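Local structure of UPF0053 protein HI_0107 (3LAE) at residues A[39-44]-A[56-61]. The protein is an uncharacterised membrane protein of the UPF0053 family that may bind flavin adenine dinucleotide, represented here by its transporter-associated domain. Sequence-based numbering, arbitrary orientation.
Sequences NGLILE and CEIDGL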
loop_
_atom_site.group_PDB
_atom_site.type_symbol
_atom_site.label_atom_id
_atom_site.label_comp_id
_atom_site.label_asym_id
_atom_site.label_seq_id
_atom_site.Cartn_x
_atom_site.Cartn_y
_atom_site.Cartn_z
ATOM N N ASN A 39 -3.247 -3.702 -2.045
ATOM C CA ASN A 39 -3.082 -5.125 -1.780
ATOM C C ASN A 39 -2.676 -5.872 -3.052
ATOM O O ASN A 39 -1.717 -6.634 -3.050
ATOM C CB ASN A 39 -4.376 -5.706 -1.199
ATOM C CG ASN A 39 -4.339 -7.219 -1.089
ATOM O OD1 ASN A 39 -3.480 -7.783 -0.404
ATOM N ND2 ASN A 39 -5.262 -7.886 -1.786
ATOM N N GLY A 40 -3.411 -5.664 -4.141
ATOM C CA GLY A 40 -3.090 -6.357 -5.385
ATOM C C GLY A 40 -1.677 -6.051 -5.881
ATOM O O GLY A 40 -0.938 -6.934 -6.319
ATOM N N LEU A 41 -1.289 -4.788 -5.823
ATOM C CA LEU A 41 0.052 -4.392 -6.258
ATOM C C LEU A 41 1.133 -5.102 -5.440
ATOM O O LEU A 41 2.121 -5.597 -5.986
ATOM C CB LEU A 41 0.212 -2.878 -6.117
ATOM C CG LEU A 41 1.535 -2.272 -6.564
ATOM C CD1 LEU A 41 1.638 -2.386 -8.069
ATOM C CD2 LEU A 41 1.651 -0.826 -6.093
ATOM N N ILE A 42 0.959 -5.141 -4.125
ATOM C CA ILE A 42 1.938 -5.799 -3.274
ATOM C C ILE A 42 1.977 -7.304 -3.550
ATOM O O ILE A 42 3.059 -7.890 -3.703
ATOM C CB ILE A 42 1.675 -5.518 -1.778
ATOM C CG1 ILE A 42 1.830 -4.020 -1.483
ATOM C CG2 ILE A 42 2.633 -6.323 -0.901
ATOM C CD1 ILE A 42 1.256 -3.595 -0.126
ATOM N N LEU A 43 0.809 -7.933 -3.641
ATOM C CA LEU A 43 0.767 -9.375 -3.884
ATOM C C LEU A 43 1.373 -9.751 -5.227
ATOM O O LEU A 43 2.029 -10.787 -5.349
ATOM C CB LEU A 43 -0.663 -9.905 -3.790
ATOM C CG LEU A 43 -1.317 -9.877 -2.413
ATOM C CD1 LEU A 43 -2.770 -10.341 -2.514
ATOM C CD2 LEU A 43 -0.536 -10.736 -1.444
ATOM N N GLU A 44 1.179 -8.911 -6.242
ATOM C CA GLU A 44 1.701 -9.236 -7.571
ATOM C C GLU A 44 3.215 -9.205 -7.582
ATOM O O GLU A 44 3.853 -9.858 -8.408
ATOM C CB GLU A 44 1.135 -8.296 -8.637
ATOM C CG GLU A 44 -0.339 -8.521 -8.877
ATOM C CD GLU A 44 -0.926 -7.629 -9.949
ATOM O OE1 GLU A 44 -0.150 -7.014 -10.709
ATOM O OE2 GLU A 44 -2.172 -7.551 -10.027
ATOM N N CYS A 56 9.502 -3.242 2.325
ATOM C CA CYS A 56 9.788 -3.429 0.909
ATOM C C CYS A 56 9.713 -2.095 0.186
ATOM O O CYS A 56 9.078 -1.161 0.671
ATOM C CB CYS A 56 8.770 -4.386 0.281
ATOM S SG CYS A 56 9.005 -6.142 0.650
ATOM N N GLU A 57 10.321 -2.027 -0.986
ATOM C CA GLU A 57 10.232 -0.849 -1.831
ATOM C C GLU A 57 9.469 -1.208 -3.109
ATOM O O GLU A 57 9.807 -2.190 -3.774
ATOM C CB GLU A 57 11.640 -0.323 -2.165
ATOM C CG GLU A 57 12.377 0.341 -0.982
ATOM C CD GLU A 57 13.378 -0.576 -0.271
ATOM O OE1 GLU A 57 14.102 -1.331 -0.953
ATOM O OE2 GLU A 57 13.460 -0.525 0.980
ATOM N N ILE A 58 8.458 -0.413 -3.442
ATOM C CA ILE A 58 7.698 -0.606 -4.675
ATOM C C ILE A 58 7.319 0.741 -5.257
ATOM O O ILE A 58 6.699 1.564 -4.575
ATOM C CB ILE A 58 6.387 -1.399 -4.446
ATOM C CG1 ILE A 58 6.663 -2.783 -3.857
ATOM C CG2 ILE A 58 5.627 -1.550 -5.757
ATOM C CD1 ILE A 58 5.407 -3.580 -3.572
ATOM N N ASP A 59 7.697 0.973 -6.511
ATOM C CA ASP A 59 7.193 2.124 -7.259
ATOM C C ASP A 59 7.350 3.450 -6.522
ATOM O O ASP A 59 6.416 4.250 -6.472
ATOM C CB ASP A 59 5.719 1.928 -7.617
ATOM C CG ASP A 59 5.500 0.775 -8.569
ATOM O OD1 ASP A 59 4.336 0.369 -8.731
ATOM O OD2 ASP A 59 6.487 0.265 -9.146
ATOM N N GLY A 60 8.523 3.676 -5.941
ATOM C CA GLY A 60 8.819 4.951 -5.301
ATOM C C GLY A 60 8.345 5.060 -3.866
ATOM O O GLY A 60 8.456 6.138 -3.254
ATOM N N LEU A 61 7.825 3.959 -3.322
ATOM C CA LEU A 61 7.361 3.939 -1.940
ATOM C C LEU A 61 8.131 2.941 -1.083
ATOM O O LEU A 61 8.463 1.847 -1.540
ATOM C CB LEU A 61 5.884 3.580 -1.882
ATOM C CG LEU A 61 4.892 4.461 -2.653
ATOM C CD1 LEU A 61 3.489 3.944 -2.405
ATOM C CD2 LEU A 61 5.029 5.926 -2.238
#
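Ile58 sets its two branches against helix 38-45, each meeting a different residue. Ile58 CD1 lies 4.1 Å from Ile42 CA, so the ethyl arm rests on helix backbone. In the conformer given, one of two for Ile42, Ile58 CD1 also meets Ile42 CG1 at 4.2 Å, the two isoleucines lying roughly perpendicular. On the second branch, Ile58 CG2 comes within 4.1 Å of Leu41 CD2, and here the two side chains run alongside each other with opposite headings. The CB of Leu41 already faces 56-61, and with CG anti to the backbone N (chi1 -178°) its methyls reach Ile58 and Asp59. These apolar contacts are ordinary van der Waals ones, and all three residues are buried.

At the margin the leucine fork faces a carboxylate: Asp59 OD1 is 3.9 Å from both CD1 and CD2 of Leu41. That oxygen is not left to the methyls, since it accepts a hydrogen bond from the backbone N of Asp31, which also helps fix the carboxylate's position.

Asp59 and Gly60 are the central residues of a type I' turn, closed by Leu61 N to Ile58 O (2.9 Å) and Ile58 N to Leu61 O (3.0 Å), the hydrogen-bonded pair of a two-residue beta hairpin. The contact thus packs helix 38-45 against edge strand 55-58 where it turns into strand 61-69, forming part of the alpha+beta core of the transporter-associated (CorC_HlyC) domain.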